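PDB 3M94: translation initiation factor 4E from Ascaris suum, which binds the trimethylguanosine cap of mRNA and probably recruits capped messages to the translation machinery. Local coordinates for residues E36-L41 against Y95-L100. Sequence-based numbering, arbitrary orientation.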
loop_
_atom_site.group_PDB
_atom_site.type_symbol
_atom_site.label_atom_id
_atom_site.label_comp_id
_atom_site.label_asym_id
_atom_site.label_seq_id
_atom_site.Cartn_x
_atom_site.Cartn_y
_atom_site.Cartn_z
ATOM N N GLU A 36 -6.754 -11.033 13.972
ATOM C CA GLU A 36 -6.353 -12.444 13.925
ATOM C C GLU A 36 -6.392 -13.045 12.519
ATOM O O GLU A 36 -5.506 -13.820 12.140
ATOM C CB GLU A 36 -7.175 -13.285 14.907
ATOM C CG GLU A 36 -6.802 -13.012 16.395
ATOM C CD GLU A 36 -7.292 -11.657 16.917
ATOM O OE1 GLU A 36 -8.153 -11.011 16.281
ATOM O OE2 GLU A 36 -6.802 -11.220 17.982
ATOM N N ASP A 37 -7.411 -12.689 11.744
ATOM C CA ASP A 37 -7.509 -13.202 10.390
ATOM C C ASP A 37 -6.442 -12.551 9.490
ATOM O O ASP A 37 -5.882 -13.226 8.619
ATOM C CB ASP A 37 -8.923 -13.002 9.836
ATOM C CG ASP A 37 -9.979 -13.797 10.613
ATOM O OD1 ASP A 37 -9.700 -14.962 10.985
ATOM O OD2 ASP A 37 -11.080 -13.248 10.876
ATOM N N PHE A 38 -6.170 -11.250 9.686
ATOM C CA PHE A 38 -5.040 -10.596 9.012
ATOM C C PHE A 38 -3.742 -11.392 9.176
ATOM O O PHE A 38 -3.058 -11.689 8.184
ATOM C CB PHE A 38 -4.800 -9.138 9.471
ATOM C CG PHE A 38 -3.443 -8.611 9.057
ATOM C CD1 PHE A 38 -3.178 -8.309 7.715
ATOM C CD2 PHE A 38 -2.417 -8.488 9.983
ATOM C CE1 PHE A 38 -1.894 -7.870 7.315
ATOM C CE2 PHE A 38 -1.141 -8.047 9.594
ATOM C CZ PHE A 38 -0.884 -7.747 8.254
ATOM N N TRP A 39 -3.408 -11.731 10.420
ATOM C CA TRP A 39 -2.182 -12.487 10.686
ATOM C C TRP A 39 -2.161 -13.909 10.090
ATOM O O TRP A 39 -1.124 -14.336 9.573
ATOM C CB TRP A 39 -1.851 -12.510 12.180
ATOM C CG TRP A 39 -1.333 -11.192 12.702
ATOM C CD1 TRP A 39 -1.861 -10.454 13.727
ATOM C CD2 TRP A 39 -0.186 -10.456 12.228
ATOM N NE1 TRP A 39 -1.130 -9.311 13.911
ATOM C CE2 TRP A 39 -0.093 -9.286 13.013
ATOM C CE3 TRP A 39 0.765 -10.674 11.218
ATOM C CZ2 TRP A 39 0.919 -8.332 12.826
ATOM C CZ3 TRP A 39 1.767 -9.718 11.025
ATOM C CH2 TRP A 39 1.835 -8.569 11.825
ATOM N N SER A 40 -3.292 -14.627 10.142
ATOM C CA SER A 40 -3.394 -15.964 9.539
ATOM C C SER A 40 -3.115 -15.929 8.053
ATOM O O SER A 40 -2.569 -16.887 7.495
ATOM C CB SER A 40 -4.783 -16.585 9.721
ATOM O OG SER A 40 -5.112 -16.650 11.086
ATOM N N LEU A 41 -3.528 -14.842 7.406
ATOM C CA LEU A 41 -3.201 -14.622 6.011
ATOM C C LEU A 41 -1.729 -14.319 5.862
ATOM O O LEU A 41 -1.000 -15.001 5.145
ATOM C CB LEU A 41 -3.978 -13.426 5.478
ATOM C CG LEU A 41 -5.303 -13.663 4.800
ATOM C CD1 LEU A 41 -5.716 -12.352 4.120
ATOM C CD2 LEU A 41 -5.138 -14.799 3.782
ATOM N N TYR A 95 9.040 -2.572 4.943
ATOM C CA TYR A 95 8.212 -1.489 4.413
ATOM C C TYR A 95 6.759 -1.928 4.185
ATOM O O TYR A 95 5.833 -1.265 4.644
ATOM C CB TYR A 95 8.812 -0.937 3.118
ATOM C CG TYR A 95 9.938 0.086 3.281
ATOM C CD1 TYR A 95 10.482 0.718 2.161
ATOM C CD2 TYR A 95 10.443 0.437 4.543
ATOM C CE1 TYR A 95 11.514 1.674 2.279
ATOM C CE2 TYR A 95 11.474 1.400 4.677
ATOM C CZ TYR A 95 12.007 2.005 3.532
ATOM O OH TYR A 95 13.013 2.952 3.634
ATOM N N TRP A 96 6.578 -3.045 3.475
ATOM C CA TRP A 96 5.250 -3.587 3.164
ATOM C C TRP A 96 4.433 -3.914 4.413
ATOM O O TRP A 96 3.309 -3.455 4.543
ATOM C CB TRP A 96 5.379 -4.815 2.259
ATOM C CG TRP A 96 4.076 -5.485 1.864
ATOM C CD1 TRP A 96 3.755 -6.777 2.061
ATOM C CD2 TRP A 96 2.961 -4.888 1.173
ATOM N NE1 TRP A 96 2.507 -7.039 1.540
ATOM C CE2 TRP A 96 2.004 -5.895 0.983
ATOM C CE3 TRP A 96 2.685 -3.592 0.697
ATOM C CZ2 TRP A 96 0.767 -5.660 0.352
ATOM C CZ3 TRP A 96 1.475 -3.362 0.043
ATOM C CH2 TRP A 96 0.528 -4.395 -0.121
ATOM N N LEU A 97 4.999 -4.685 5.335
ATOM C CA LEU A 97 4.287 -5.051 6.561
ATOM C C LEU A 97 3.953 -3.828 7.431
ATOM O O LEU A 97 2.823 -3.713 7.908
ATOM C CB LEU A 97 5.064 -6.094 7.383
ATOM C CG LEU A 97 4.392 -6.568 8.692
ATOM C CD1 LEU A 97 2.922 -7.087 8.479
ATOM C CD2 LEU A 97 5.237 -7.642 9.374
ATOM N N GLU A 98 4.917 -2.921 7.637
ATOM C CA GLU A 98 4.619 -1.666 8.352
ATOM C C GLU A 98 3.457 -0.883 7.714
ATOM O O GLU A 98 2.605 -0.349 8.420
ATOM C CB GLU A 98 5.850 -0.749 8.437
ATOM C CG GLU A 98 7.032 -1.304 9.252
ATOM C CD GLU A 98 6.688 -1.600 10.707
ATOM O OE1 GLU A 98 5.946 -0.821 11.324
ATOM O OE2 GLU A 98 7.172 -2.613 11.247
ATOM N N LEU A 99 3.428 -0.811 6.385
ATOM C CA LEU A 99 2.331 -0.114 5.713
ATOM C C LEU A 99 0.983 -0.811 5.937
ATOM O O LEU A 99 -0.018 -0.145 6.188
ATOM C CB LEU A 99 2.621 0.077 4.219
ATOM C CG LEU A 99 1.588 0.852 3.406
ATOM C CD1 LEU A 99 1.252 2.201 4.055
ATOM C CD2 LEU A 99 2.120 1.065 1.986
ATOM N N LEU A 100 0.961 -2.141 5.871
ATOM C CA LEU A 100 -0.265 -2.889 6.120
ATOM C C LEU A 100 -0.781 -2.659 7.554
ATOM O O LEU A 100 -1.978 -2.430 7.760
ATOM C CB LEU A 100 -0.054 -4.391 5.881
ATOM C CG LEU A 100 0.296 -4.846 4.450
ATOM C CD1 LEU A 100 0.270 -6.337 4.360
ATOM C CD2 LEU A 100 -0.596 -4.230 3.350
#
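Leu97 puts its CD1 methyl against two aromatic rings of helix 35-42. The methyl lies 3.8 Å from Trp39 CH2, and Trp39 CZ3 is equally near. It also reaches Phe38, where CZ is 3.9 Å from CD1. The approach to the indole is oblique. The methyl meets the rim of the phenyl ring, almost level with it. Leu97 CG is anti to the backbone N (chi1 -179°), which carries the branch out toward the rings.

Leu100, one turn further on, meets Phe38 alone. Its CD1 is 4.0 Å from Phe38 CE1, again at the ring edge. Leu100 CB lies beside the same end of the ring. The two leucines share the far edge of Phe38. Phe38 points at the other helix from its CB, and CG anti to the backbone N (chi1 165°) extends that reach.

The two rings also touch each other. Phe38 CE2 sits 3.4 Å above the plane of the Trp39 indole, over the outer part of one face. Phe38 thus turns an edge to the indole and an edge to the leucines.

Segments 36-41 and 95-100 run nearly antiparallel (163°), and their axes come no closer than 13.1 Å. Long side chains bridge the gap. Both helices pack on one side of the antiparallel sheet of the eIF4E fold. Leu41 rests on strand 26-34, and Trp96 and Leu99 rest on strand 115-121.

Both helices also touch a bound peptide. Trp39 NE1 is hydrogen-bonded to the backbone of the peptide, and Glu98 OE1 pairs with a basic peptide side chain. This matches the dorsal site where eIF4E proteins bind their regulatory partners. The contact itself is wholly apolar. It buries only 148 Å² and leaves the indole N-H of Trp39 to the peptide.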